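Local structure of protein-glutamine gamma-glutamyltransferase 2 (Pagrus major, 1G0D) at residues A[40-46]-A[91-97]; A[184-190]-A[256-260]; A[295-300]-A[392-396]; A[615-621]-A[662-668]. The protein probably joins peptide-bound glutamines to lysines or other primary amines in a calcium-dependent acyl transfer, producing cross-linked or aminated proteins. All blocks are in the same frame, centred on the assembly; numbering follows the deposited sequence.

Interaction 1 (A[40-46]-A[91-97]); sequences FSITLQC and DEILLTL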
loop_
_atom_site.group_PDB
_atom_site.type_symbol
_atom_site.label_atom_id
_atom_site.label_comp_id
_atom_site.label_asym_id
_atom_site.label_seq_id
_atom_site.Cartn_x
_atom_site.Cartn_y
_atom_site.Cartn_z
ATOM N N PHE A 40 -10.608 0.871 30.569
ATOM C CA PHE A 40 -9.244 0.715 31.042
ATOM C C PHE A 40 -9.169 1.096 32.534
ATOM O O PHE A 40 -9.933 1.937 32.986
ATOM C CB PHE A 40 -8.228 1.480 30.141
ATOM C CG PHE A 40 -8.484 2.974 29.952
ATOM C CD1 PHE A 40 -9.400 3.435 29.014
ATOM C CD2 PHE A 40 -7.745 3.924 30.671
ATOM C CE1 PHE A 40 -9.583 4.824 28.800
ATOM C CE2 PHE A 40 -7.918 5.290 30.464
ATOM C CZ PHE A 40 -8.843 5.733 29.526
ATOM N N SER A 41 -8.303 0.441 33.316
ATOM C CA SER A 41 -8.213 0.734 34.755
ATOM C C SER A 41 -6.865 1.246 35.218
ATOM O O SER A 41 -5.837 0.638 34.956
ATOM C CB SER A 41 -8.534 -0.501 35.572
ATOM O OG SER A 41 -9.729 -1.074 35.129
ATOM N N ILE A 42 -6.893 2.348 35.946
ATOM C CA ILE A 42 -5.686 2.975 36.447
ATOM C C ILE A 42 -5.897 3.128 37.938
ATOM O O ILE A 42 -7.016 2.970 38.404
ATOM C CB ILE A 42 -5.481 4.369 35.755
ATOM C CG1 ILE A 42 -6.601 5.340 36.151
ATOM C CG2 ILE A 42 -5.504 4.198 34.187
ATOM C CD1 ILE A 42 -6.255 6.826 35.961
ATOM N N THR A 43 -4.851 3.421 38.696
ATOM C CA THR A 43 -5.011 3.584 40.140
ATOM C C THR A 43 -4.461 4.896 40.677
ATOM O O THR A 43 -3.532 5.452 40.125
ATOM C CB THR A 43 -4.295 2.495 40.911
ATOM O OG1 THR A 43 -3.028 2.225 40.286
ATOM C CG2 THR A 43 -5.140 1.254 40.959
ATOM N N LEU A 44 -5.051 5.369 41.758
ATOM C CA LEU A 44 -4.624 6.578 42.431
ATOM C C LEU A 44 -4.013 6.067 43.717
ATOM O O LEU A 44 -4.766 5.591 44.577
ATOM C CB LEU A 44 -5.811 7.402 42.886
ATOM C CG LEU A 44 -6.550 8.444 42.102
ATOM C CD1 LEU A 44 -7.017 9.516 43.049
ATOM C CD2 LEU A 44 -5.660 8.995 41.052
ATOM N N GLN A 45 -2.688 6.127 43.874
ATOM C CA GLN A 45 -2.092 5.703 45.147
ATOM C C GLN A 45 -2.213 6.871 46.107
ATOM O O GLN A 45 -1.651 7.932 45.875
ATOM C CB GLN A 45 -0.628 5.330 45.000
ATOM C CG GLN A 45 -0.248 4.211 45.941
ATOM C CD GLN A 45 1.008 4.516 46.748
ATOM O OE1 GLN A 45 2.125 4.404 46.229
ATOM N NE2 GLN A 45 0.837 4.898 48.031
ATOM N N CYS A 46 -2.969 6.677 47.176
ATOM C CA CYS A 46 -3.188 7.720 48.167
ATOM C C CYS A 46 -2.345 7.592 49.448
ATOM O O CYS A 46 -1.837 6.518 49.795
ATOM C CB CYS A 46 -4.674 7.795 48.504
ATOM S SG CYS A 46 -5.704 8.227 47.075
ATOM N N ASP A 91 -4.887 1.016 49.819
ATOM C CA ASP A 91 -4.473 2.379 50.036
ATOM C C ASP A 91 -4.480 3.143 48.709
ATOM O O ASP A 91 -3.914 4.232 48.610
ATOM C CB ASP A 91 -3.103 2.443 50.751
ATOM C CG ASP A 91 -2.079 1.457 50.195
ATOM O OD1 ASP A 91 -2.469 0.515 49.441
ATOM O OD2 ASP A 91 -0.876 1.638 50.527
ATOM N N GLU A 92 -5.135 2.567 47.697
ATOM C CA GLU A 92 -5.288 3.195 46.388
ATOM C C GLU A 92 -6.738 3.145 45.849
ATOM O O GLU A 92 -7.559 2.350 46.292
ATOM C CB GLU A 92 -4.317 2.568 45.399
ATOM C CG GLU A 92 -4.276 1.075 45.354
ATOM C CD GLU A 92 -2.903 0.562 44.924
ATOM O OE1 GLU A 92 -2.650 0.368 43.717
ATOM O OE2 GLU A 92 -2.057 0.350 45.809
ATOM N N ILE A 93 -7.073 4.038 44.928
ATOM C CA ILE A 93 -8.418 4.048 44.354
ATOM C C ILE A 93 -8.330 3.548 42.889
ATOM O O ILE A 93 -7.583 4.090 42.086
ATOM C CB ILE A 93 -9.019 5.470 44.376
ATOM C CG1 ILE A 93 -9.109 5.968 45.795
ATOM C CG2 ILE A 93 -10.420 5.467 43.833
ATOM C CD1 ILE A 93 -9.652 7.386 45.905
ATOM N N LEU A 94 -9.089 2.498 42.581
ATOM C CA LEU A 94 -9.140 1.888 41.246
ATOM C C LEU A 94 -10.164 2.667 40.434
ATOM O O LEU A 94 -11.350 2.703 40.773
ATOM C CB LEU A 94 -9.579 0.429 41.344
ATOM C CG LEU A 94 -9.029 -0.675 40.409
ATOM C CD1 LEU A 94 -10.270 -1.276 39.834
ATOM C CD2 LEU A 94 -8.066 -0.241 39.275
ATOM N N LEU A 95 -9.704 3.273 39.345
ATOM C CA LEU A 95 -10.560 4.078 38.511
ATOM C C LEU A 95 -10.660 3.402 37.164
ATOM O O LEU A 95 -9.678 3.314 36.454
ATOM C CB LEU A 95 -9.923 5.447 38.341
ATOM C CG LEU A 95 -10.300 6.753 39.064
ATOM C CD1 LEU A 95 -11.293 6.601 40.236
ATOM C CD2 LEU A 95 -9.002 7.335 39.529
ATOM N N THR A 96 -11.835 2.897 36.815
ATOM C CA THR A 96 -12.019 2.256 35.515
ATOM C C THR A 96 -12.676 3.256 34.586
ATOM O O THR A 96 -13.822 3.632 34.810
ATOM C CB THR A 96 -12.924 1.054 35.622
ATOM O OG1 THR A 96 -12.387 0.158 36.595
ATOM C CG2 THR A 96 -13.019 0.362 34.288
ATOM N N LEU A 97 -11.953 3.692 33.558
ATOM C CA LEU A 97 -12.481 4.666 32.607
ATOM C C LEU A 97 -13.165 3.906 31.503
ATOM O O LEU A 97 -12.622 2.933 30.978
ATOM C CB LEU A 97 -11.371 5.518 31.984
ATOM C CG LEU A 97 -10.645 6.726 32.606
ATOM C CD1 LEU A 97 -11.402 7.935 32.212
ATOM C CD2 LEU A 97 -10.510 6.629 34.111
#
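Strands 40-46 and 92-97 form an antiparallel pair at the middle of a four-stranded sheet in the N-terminal beta-sandwich domain of the transglutaminase. Paired backbone bonds hold the register: Ile42 N to Leu95 O (3.0 Å) is matched by Leu95 N to Ile42 O (2.9 Å), and the same exchange joins Phe40 to Leu97 and Leu44 to Ile93. Cys46 N adds a bond to Asp91 O at 3.0 Å. Alternation sorts the side chains. Phe40, Ile42, Leu44, Ile93, Leu95 and Leu97 share the apolar face, where Leu97 CB lies over the Phe40 ring, 3.7 Å from its centroid, in a CH-pi contact, and Leu44 CG meets Leu95 CD2 at 3.7 Å. The other face carries Ser41, Thr43, Gln45, Glu92, Leu94 and Thr96; there Ser41 OG and Thr96 OG1 share a hydrogen bond of 3.3 Å, small hydroxyls suiting a partly exposed surface. Strand 8-12 flanks 40-46, strand 83-88 flanks 92-97, and Leu56 and Leu58 of strand 55-62, in the second sheet, pack against the apolar face.

Interaction 2 (A[184-190]-A[256-260]); sequences VMDICFE and LQQWS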
loop_
_atom_site.group_PDB
_atom_site.type_symbol
_atom_site.label_atom_id
_atom_site.label_comp_id
_atom_site.label_asym_id
_atom_site.label_seq_id
_atom_site.Cartn_x
_atom_site.Cartn_y
_atom_site.Cartn_z
ATOM N N VAL A 184 6.387 4.924 15.665
ATOM C CA VAL A 184 5.589 5.023 14.458
ATOM C C VAL A 184 4.156 5.480 14.797
ATOM O O VAL A 184 3.462 6.064 13.949
ATOM C CB VAL A 184 5.573 3.696 13.737
ATOM C CG1 VAL A 184 4.433 3.669 12.749
ATOM C CG2 VAL A 184 6.936 3.478 13.057
ATOM N N MET A 185 3.704 5.222 16.029
ATOM C CA MET A 185 2.370 5.639 16.402
ATOM C C MET A 185 2.372 7.155 16.571
ATOM O O MET A 185 1.458 7.853 16.139
ATOM C CB MET A 185 1.948 4.981 17.715
ATOM C CG MET A 185 0.621 5.497 18.256
ATOM S SD MET A 185 0.314 5.117 19.970
ATOM C CE MET A 185 1.535 6.218 20.780
ATOM N N ASP A 186 3.405 7.669 17.204
ATOM C CA ASP A 186 3.493 9.096 17.430
ATOM C C ASP A 186 3.550 9.894 16.140
ATOM O O ASP A 186 2.985 11.003 16.069
ATOM C CB ASP A 186 4.711 9.376 18.255
ATOM C CG ASP A 186 4.683 8.653 19.543
ATOM O OD1 ASP A 186 4.432 9.349 20.537
ATOM O OD2 ASP A 186 4.903 7.414 19.565
ATOM N N ILE A 187 4.249 9.345 15.142
ATOM C CA ILE A 187 4.367 9.990 13.835
ATOM C C ILE A 187 3.030 9.912 13.087
ATOM O O ILE A 187 2.697 10.789 12.287
ATOM C CB ILE A 187 5.412 9.314 12.933
ATOM C CG1 ILE A 187 6.814 9.412 13.538
ATOM C CG2 ILE A 187 5.428 10.007 11.613
ATOM C CD1 ILE A 187 7.800 8.385 13.023
ATOM N N CYS A 188 2.266 8.849 13.320
ATOM C CA CYS A 188 0.987 8.722 12.658
ATOM C C CYS A 188 0.115 9.897 13.072
ATOM O O CYS A 188 -0.464 10.517 12.199
ATOM C CB CYS A 188 0.335 7.393 13.002
ATOM S SG CYS A 188 1.078 6.015 12.138
ATOM N N PHE A 189 0.033 10.219 14.372
ATOM C CA PHE A 189 -0.755 11.378 14.859
ATOM C C PHE A 189 -0.143 12.698 14.401
ATOM O O PHE A 189 -0.823 13.709 14.366
ATOM C CB PHE A 189 -0.864 11.405 16.394
ATOM C CG PHE A 189 -1.864 10.418 16.950
ATOM C CD1 PHE A 189 -1.436 9.314 17.686
ATOM C CD2 PHE A 189 -3.215 10.527 16.640
ATOM C CE1 PHE A 189 -2.338 8.326 18.093
ATOM C CE2 PHE A 189 -4.125 9.545 17.043
ATOM C CZ PHE A 189 -3.688 8.438 17.767
ATOM N N GLU A 190 1.141 12.679 14.046
ATOM C CA GLU A 190 1.841 13.867 13.548
ATOM C C GLU A 190 1.396 14.161 12.106
ATOM O O GLU A 190 1.304 15.308 11.664
ATOM C CB GLU A 190 3.342 13.609 13.568
ATOM C CG GLU A 190 4.148 14.876 13.597
ATOM C CD GLU A 190 5.642 14.661 13.450
ATOM O OE1 GLU A 190 6.334 15.690 13.389
ATOM O OE2 GLU A 190 6.132 13.505 13.388
ATOM N N LEU A 256 8.768 7.177 7.158
ATOM C CA LEU A 256 8.108 7.931 8.226
ATOM C C LEU A 256 9.107 8.569 9.200
ATOM O O LEU A 256 8.968 9.738 9.555
ATOM C CB LEU A 256 7.117 7.040 8.989
ATOM C CG LEU A 256 5.908 6.472 8.215
ATOM C CD1 LEU A 256 5.114 5.492 9.092
ATOM C CD2 LEU A 256 4.993 7.598 7.788
ATOM N N GLN A 257 10.132 7.841 9.623
ATOM C CA GLN A 257 11.072 8.458 10.547
ATOM C C GLN A 257 11.788 9.622 9.849
ATOM O O GLN A 257 12.035 10.662 10.463
ATOM C CB GLN A 257 12.086 7.433 11.087
ATOM C CG GLN A 257 11.497 6.224 11.842
ATOM C CD GLN A 257 10.926 6.539 13.262
ATOM O OE1 GLN A 257 10.815 7.703 13.669
ATOM N NE2 GLN A 257 10.564 5.486 14.012
ATOM N N GLN A 258 12.086 9.460 8.561
ATOM C CA GLN A 258 12.771 10.492 7.773
ATOM C C GLN A 258 11.923 11.755 7.614
ATOM O O GLN A 258 12.422 12.861 7.769
ATOM C CB GLN A 258 13.123 9.925 6.403
ATOM C CG GLN A 258 14.065 10.783 5.594
ATOM C CD GLN A 258 14.530 10.120 4.276
ATOM O OE1 GLN A 258 14.438 10.743 3.203
ATOM N NE2 GLN A 258 15.039 8.867 4.356
ATOM N N TRP A 259 10.644 11.571 7.281
ATOM C CA TRP A 259 9.672 12.657 7.137
ATOM C C TRP A 259 9.555 13.487 8.449
ATOM O O TRP A 259 9.552 14.717 8.445
ATOM C CB TRP A 259 8.304 12.047 6.802
ATOM C CG TRP A 259 7.180 13.026 6.823
ATOM C CD1 TRP A 259 6.817 13.868 5.811
ATOM C CD2 TRP A 259 6.235 13.254 7.895
ATOM N NE1 TRP A 259 5.705 14.609 6.177
ATOM C CE2 TRP A 259 5.329 14.254 7.446
ATOM C CE3 TRP A 259 6.066 12.713 9.178
ATOM C CZ2 TRP A 259 4.275 14.719 8.240
ATOM C CZ3 TRP A 259 5.010 13.177 9.966
ATOM C CH2 TRP A 259 4.130 14.169 9.488
ATOM N N SER A 260 9.428 12.805 9.579
ATOM C CA SER A 260 9.316 13.486 10.850
ATOM C C SER A 260 10.659 14.048 11.301
ATOM O O SER A 260 10.759 15.184 11.719
ATOM C CB SER A 260 8.809 12.521 11.900
ATOM O OG SER A 260 8.871 13.137 13.165
HETATM O O HOH W 1 8.997 16.226 13.122
#
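Ile187 is the knob of this helix-helix contact: its side chain, with chi1 m and chi2 t, extends into a hole formed by Leu256, Gln257, Trp259 and Ser260. A branched aliphatic suits the place because its two arms reach different walls. CG2 touches the edge of the indole at Trp259 CZ3 (3.6 Å), while with chi1 and chi2 both m the chain of Gln257 bends so that OE1 comes within 3.2 Å of Ile187 CD1. One turn before Ile187, Val184 CG1 and Leu256 CD1 meet at 4.1 Å. The arrangement is a single knob-into-hole contact between two helices of the papain-like catalytic core, the axes of the two segments 10.2 Å apart at closest approach and inclined at 54°; Cys188, whose CA-to-CB bond points away from 256-260, packs on helix 272-286, which begins with the active-site Cys272. Trp259, with chi1 t, brings its six-membered ring beside Ile187 and gives its NE1 to Arg229 O. Glu190 is stretched, chi1 and chi2 both t and chi3 near 180°, long enough for OE2 to accept a hydrogen bond from Ser260 OG at 2.8 Å. Water 1 joins the same residues again, donating to Glu190 OE1 (2.7 Å) and Ser260 O (2.5 Å).

Interaction 3 (A[295-300]-A[392-396]); sequences NFASAH and AEVNA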
loop_
_atom_site.group_PDB
_atom_site.type_symbol
_atom_site.label_atom_id
_atom_site.label_comp_id
_atom_site.label_asym_id
_atom_site.label_seq_id
_atom_site.Cartn_x
_atom_site.Cartn_y
_atom_site.Cartn_z
ATOM N N ASN A 295 -3.779 -3.883 -8.767
ATOM C CA ASN A 295 -4.604 -4.074 -9.951
ATOM C C ASN A 295 -3.712 -4.289 -11.139
ATOM O O ASN A 295 -2.791 -3.501 -11.343
ATOM C CB ASN A 295 -5.408 -2.814 -10.184
ATOM C CG ASN A 295 -6.420 -2.970 -11.272
ATOM O OD1 ASN A 295 -6.920 -4.068 -11.507
ATOM N ND2 ASN A 295 -6.740 -1.868 -11.955
ATOM N N PHE A 296 -3.930 -5.328 -11.926
ATOM C CA PHE A 296 -3.071 -5.498 -13.097
ATOM C C PHE A 296 -3.829 -4.958 -14.319
ATOM O O PHE A 296 -5.035 -5.131 -14.424
ATOM C CB PHE A 296 -2.659 -6.958 -13.232
ATOM C CG PHE A 296 -1.667 -7.392 -12.162
ATOM C CD1 PHE A 296 -0.304 -7.131 -12.304
ATOM C CD2 PHE A 296 -2.098 -8.048 -11.010
ATOM C CE1 PHE A 296 0.624 -7.510 -11.312
ATOM C CE2 PHE A 296 -1.169 -8.434 -10.004
ATOM C CZ PHE A 296 0.189 -8.162 -10.164
ATOM N N ALA A 297 -3.124 -4.278 -15.227
ATOM C CA ALA A 297 -3.756 -3.637 -16.387
ATOM C C ALA A 297 -4.674 -2.551 -15.775
ATOM O O ALA A 297 -5.910 -2.624 -15.793
ATOM C CB ALA A 297 -4.562 -4.666 -17.220
ATOM N N SER A 298 -4.028 -1.538 -15.210
ATOM C CA SER A 298 -4.720 -0.453 -14.551
ATOM C C SER A 298 -5.084 0.740 -15.389
ATOM O O SER A 298 -4.221 1.432 -15.875
ATOM C CB SER A 298 -3.870 0.042 -13.409
ATOM O OG SER A 298 -4.527 -0.229 -12.193
ATOM N N ALA A 299 -6.367 1.013 -15.533
ATOM C CA ALA A 299 -6.774 2.191 -16.288
ATOM C C ALA A 299 -6.645 3.482 -15.461
ATOM O O ALA A 299 -7.579 4.290 -15.371
ATOM C CB ALA A 299 -8.182 2.032 -16.764
ATOM N N HIS A 300 -5.471 3.694 -14.879
ATOM C CA HIS A 300 -5.241 4.904 -14.088
ATOM C C HIS A 300 -5.196 6.179 -14.930
ATOM O O HIS A 300 -5.727 7.227 -14.554
ATOM C CB HIS A 300 -3.924 4.802 -13.349
ATOM C CG HIS A 300 -3.741 5.888 -12.352
ATOM N ND1 HIS A 300 -4.586 6.051 -11.272
ATOM C CD2 HIS A 300 -2.827 6.881 -12.270
ATOM C CE1 HIS A 300 -4.198 7.100 -10.569
ATOM N NE2 HIS A 300 -3.134 7.622 -11.153
ATOM N N ALA A 392 -13.366 3.434 -13.092
ATOM C CA ALA A 392 -12.635 3.482 -14.374
ATOM C C ALA A 392 -11.375 2.680 -14.313
ATOM O O ALA A 392 -11.013 1.966 -15.239
ATOM C CB ALA A 392 -12.284 4.908 -14.739
ATOM N N GLU A 393 -10.691 2.831 -13.199
ATOM C CA GLU A 393 -9.435 2.149 -12.939
ATOM C C GLU A 393 -9.472 0.654 -13.261
ATOM O O GLU A 393 -8.523 0.056 -13.766
ATOM C CB GLU A 393 -9.109 2.352 -11.455
ATOM C CG GLU A 393 -7.955 1.550 -10.935
ATOM C CD GLU A 393 -6.647 2.179 -11.299
ATOM O OE1 GLU A 393 -5.744 1.417 -11.706
ATOM O OE2 GLU A 393 -6.528 3.432 -11.180
ATOM N N VAL A 394 -10.617 0.081 -12.976
ATOM C CA VAL A 394 -10.861 -1.330 -13.083
ATOM C C VAL A 394 -11.813 -1.703 -14.259
ATOM O O VAL A 394 -11.905 -2.871 -14.630
ATOM C CB VAL A 394 -11.380 -1.710 -11.636
ATOM C CG1 VAL A 394 -12.818 -2.051 -11.642
ATOM C CG2 VAL A 394 -10.544 -2.736 -11.028
ATOM N N ASN A 395 -12.461 -0.714 -14.883
ATOM C CA ASN A 395 -13.417 -0.960 -15.973
ATOM C C ASN A 395 -13.295 -0.203 -17.300
ATOM O O ASN A 395 -13.957 -0.572 -18.264
ATOM C CB ASN A 395 -14.815 -0.687 -15.461
ATOM C CG ASN A 395 -15.301 -1.759 -14.532
ATOM O OD1 ASN A 395 -15.189 -2.932 -14.839
ATOM N ND2 ASN A 395 -15.841 -1.369 -13.386
ATOM N N ALA A 396 -12.482 0.852 -17.359
ATOM C CA ALA A 396 -12.340 1.672 -18.580
ATOM C C ALA A 396 -12.166 0.895 -19.882
ATOM O O ALA A 396 -11.409 -0.069 -19.915
ATOM C CB ALA A 396 -11.167 2.671 -18.423
#
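Next to the Cys-His-Asp catalytic triad of the papain-like core, a corner of the chain at the end of strand 290-298 packs against the last turn of helix 387-395, where Asn395 is a calcium ligand by similarity. Among the backbone contacts, Ala299, the centre of an inverse gamma turn, gives its N to Glu393 O at 2.9 Å. Apolar contact is slight but close: Ala299 CB and Ala396 CB lie 3.5 Å apart, a spacing that the small methyl groups permit. The polar side-chain contacts centre on the buried carboxylate of Glu393, which lies near Asp355 and His332 of the triad. Asn295, whose amide can donate more than once, gives ND2 in weak hydrogen bonds to Glu393 O (3.2 Å) and to Glu393 OE1 (3.4 Å), though the position of OE1 is less certain, since it sits too close to Ser298 in the model. His300, whose ring also meets those of Trp329 and His332, completes the group: its ND1 donates to Glu393 OE2 at 3.3 Å.

Interaction 4 (A[615-621]-A[662-668]); sequences LKGGVFT and LVDFDSD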
loop_
_atom_site.group_PDB
_atom_site.type_symbol
_atom_site.label_atom_id
_atom_site.label_comp_id
_atom_site.label_asym_id
_atom_site.label_seq_id
_atom_site.Cartn_x
_atom_site.Cartn_y
_atom_site.Cartn_z
ATOM N N LEU A 615 29.782 -4.494 -10.911
ATOM C CA LEU A 615 28.793 -3.559 -10.364
ATOM C C LEU A 615 29.504 -2.881 -9.232
ATOM O O LEU A 615 30.207 -3.508 -8.454
ATOM C CB LEU A 615 27.565 -4.273 -9.803
ATOM C CG LEU A 615 27.433 -5.795 -9.946
ATOM C CD1 LEU A 615 26.367 -6.269 -9.009
ATOM C CD2 LEU A 615 27.066 -6.152 -11.357
ATOM N N LYS A 616 29.375 -1.586 -9.141
ATOM C CA LYS A 616 30.039 -0.953 -8.043
ATOM C C LYS A 616 29.018 -0.106 -7.363
ATOM O O LYS A 616 27.970 0.190 -7.929
ATOM C CB LYS A 616 31.238 -0.123 -8.508
ATOM C CG LYS A 616 31.097 0.525 -9.871
ATOM C CD LYS A 616 32.281 1.472 -10.135
ATOM C CE LYS A 616 32.711 1.484 -11.620
ATOM N NZ LYS A 616 33.164 0.136 -12.138
ATOM N N GLY A 617 29.340 0.291 -6.145
ATOM C CA GLY A 617 28.413 1.065 -5.345
ATOM C C GLY A 617 27.455 0.118 -4.644
ATOM O O GLY A 617 26.397 0.556 -4.172
ATOM N N GLY A 618 27.840 -1.168 -4.584
ATOM C CA GLY A 618 27.028 -2.205 -3.967
ATOM C C GLY A 618 26.714 -1.920 -2.521
ATOM O O GLY A 618 27.628 -1.803 -1.721
ATOM N N VAL A 619 25.425 -1.764 -2.208
ATOM C CA VAL A 619 24.926 -1.517 -0.843
ATOM C C VAL A 619 23.840 -2.530 -0.532
ATOM O O VAL A 619 22.928 -2.723 -1.352
ATOM C CB VAL A 619 24.122 -0.250 -0.653
ATOM C CG1 VAL A 619 24.610 0.453 0.537
ATOM C CG2 VAL A 619 24.059 0.553 -1.896
ATOM N N PHE A 620 23.907 -3.133 0.650
ATOM C CA PHE A 620 22.885 -4.066 1.084
ATOM C C PHE A 620 22.193 -3.261 2.191
ATOM O O PHE A 620 22.873 -2.580 2.962
ATOM C CB PHE A 620 23.528 -5.316 1.685
ATOM C CG PHE A 620 24.064 -6.283 0.672
ATOM C CD1 PHE A 620 23.232 -7.215 0.079
ATOM C CD2 PHE A 620 25.400 -6.257 0.305
ATOM C CE1 PHE A 620 23.730 -8.123 -0.880
ATOM C CE2 PHE A 620 25.909 -7.149 -0.645
ATOM C CZ PHE A 620 25.074 -8.077 -1.237
ATOM N N THR A 621 20.862 -3.291 2.251
ATOM C CA THR A 621 20.126 -2.591 3.319
ATOM C C THR A 621 19.271 -3.643 3.981
ATOM O O THR A 621 18.541 -4.341 3.288
ATOM C CB THR A 621 19.184 -1.533 2.782
ATOM O OG1 THR A 621 19.879 -0.717 1.827
ATOM C CG2 THR A 621 18.633 -0.696 3.930
ATOM N N LEU A 662 14.116 -8.591 5.785
ATOM C CA LEU A 662 14.070 -8.072 4.413
ATOM C C LEU A 662 15.395 -7.437 3.971
ATOM O O LEU A 662 16.081 -6.759 4.742
ATOM C CB LEU A 662 12.939 -7.038 4.271
ATOM C CG LEU A 662 11.478 -7.484 4.259
ATOM C CD1 LEU A 662 11.117 -8.295 5.487
ATOM C CD2 LEU A 662 10.641 -6.254 4.249
ATOM N N VAL A 663 15.764 -7.685 2.721
ATOM C CA VAL A 663 16.991 -7.139 2.197
ATOM C C VAL A 663 16.889 -6.668 0.741
ATOM O O VAL A 663 16.268 -7.307 -0.128
ATOM C CB VAL A 663 18.138 -8.175 2.334
ATOM C CG1 VAL A 663 19.430 -7.591 1.837
ATOM C CG2 VAL A 663 18.286 -8.579 3.780
ATOM N N ASP A 664 17.507 -5.511 0.520
ATOM C CA ASP A 664 17.604 -4.875 -0.772
ATOM C C ASP A 664 19.083 -4.677 -1.188
ATOM O O ASP A 664 19.950 -4.386 -0.363
ATOM C CB ASP A 664 16.911 -3.521 -0.710
ATOM C CG ASP A 664 17.187 -2.679 -1.930
ATOM O OD1 ASP A 664 16.514 -2.887 -2.970
ATOM O OD2 ASP A 664 18.090 -1.815 -1.856
ATOM N N PHE A 665 19.370 -4.859 -2.472
ATOM C CA PHE A 665 20.721 -4.628 -3.008
ATOM C C PHE A 665 20.680 -3.732 -4.245
ATOM O O PHE A 665 19.945 -4.006 -5.212
ATOM C CB PHE A 665 21.444 -5.942 -3.385
ATOM C CG PHE A 665 22.762 -5.726 -4.123
ATOM C CD1 PHE A 665 23.952 -5.494 -3.424
ATOM C CD2 PHE A 665 22.800 -5.691 -5.518
ATOM C CE1 PHE A 665 25.158 -5.218 -4.116
ATOM C CE2 PHE A 665 23.993 -5.420 -6.202
ATOM C CZ PHE A 665 25.167 -5.182 -5.502
ATOM N N ASP A 666 21.465 -2.655 -4.206
ATOM C CA ASP A 666 21.563 -1.754 -5.350
ATOM C C ASP A 666 23.014 -1.523 -5.770
ATOM O O ASP A 666 23.942 -1.530 -4.946
ATOM C CB ASP A 666 20.892 -0.400 -5.092
ATOM C CG ASP A 666 20.642 0.378 -6.390
ATOM O OD1 ASP A 666 20.824 1.614 -6.381
ATOM O OD2 ASP A 666 20.266 -0.244 -7.416
ATOM N N SER A 667 23.191 -1.310 -7.067
ATOM C CA SER A 667 24.507 -1.102 -7.621
ATOM C C SER A 667 24.264 -0.282 -8.857
ATOM O O SER A 667 23.108 -0.110 -9.244
ATOM C CB SER A 667 25.096 -2.446 -8.017
ATOM O OG SER A 667 24.255 -3.045 -8.989
ATOM N N ASP A 668 25.343 0.199 -9.477
ATOM C CA ASP A 668 25.241 1.013 -10.697
ATOM C C ASP A 668 24.546 0.274 -11.835
ATOM O O ASP A 668 23.613 0.804 -12.434
ATOM C CB ASP A 668 26.629 1.480 -11.178
ATOM C CG ASP A 668 27.577 0.327 -11.459
ATOM O OD1 ASP A 668 28.641 0.581 -12.063
ATOM O OD2 ASP A 668 27.275 -0.824 -11.076
#
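Phe620 and Phe665 form the apolar centre of this antiparallel strand pair in the C-terminal immunoglobulin-like domain; their rings meet obliquely, with centroids 4.9 Å apart. Leu615 CD1 reaches the edge of the Phe665 ring at CE2 (3.8 Å), and Val663 CG1 lies 4.2 Å from Phe620 CD1. Large apolar residues suit this face, which Val605 and Phe607 of strand 601-608 help to bury. Gly618 leaves room for the Phe665 ring, its CA only 3.5 Å from Phe665 CE1, while Gly617 takes a positive phi that would jam a side chain against the preceding carbonyl. Outward come the backbone bonds: Val619 pairs with Asp666 and Thr621 with Asp664, Thr621 N donating to Asp664 O at 3.0 Å. The opposite face holds Val619, Thr621, Asp664 and Asp666, and here the acidic side chains turn to other partners, Asp664 to Lys674 and Arg248, Asp666 to Lys671 and Tyr247. At the exposed edge Asp668 N donates to Lys616 O at 3.0 Å, and Asp668 OD2 accepts from Lys616 N, also at 3.0 Å.

Overall arrangement
From the N terminus, the chain first closes a loop of 44 residues that contains no helix at interaction 1, inside the N-terminal beta-sandwich. Interaction 2 then closes a loop of 65 residues, nearly half of them helical, in the catalytic core, and interaction 3 a longer one of 91 residues, returning to the active-site region. Interaction 4 closes the last, within the C-terminal immunoglobulin-like domain. The four follow in series; none nests in or crosses another. Interactions 1 and 3 lie on opposite sides of the chain's centre, whereas interactions 2 and 4 are nearest, about 10 Å between closest atoms. The Arg31-Asp186 salt bridge joins the N-terminal domain to the core at interaction 2, and Arg248-Asp664 joins core to C-terminal domain at interaction 4.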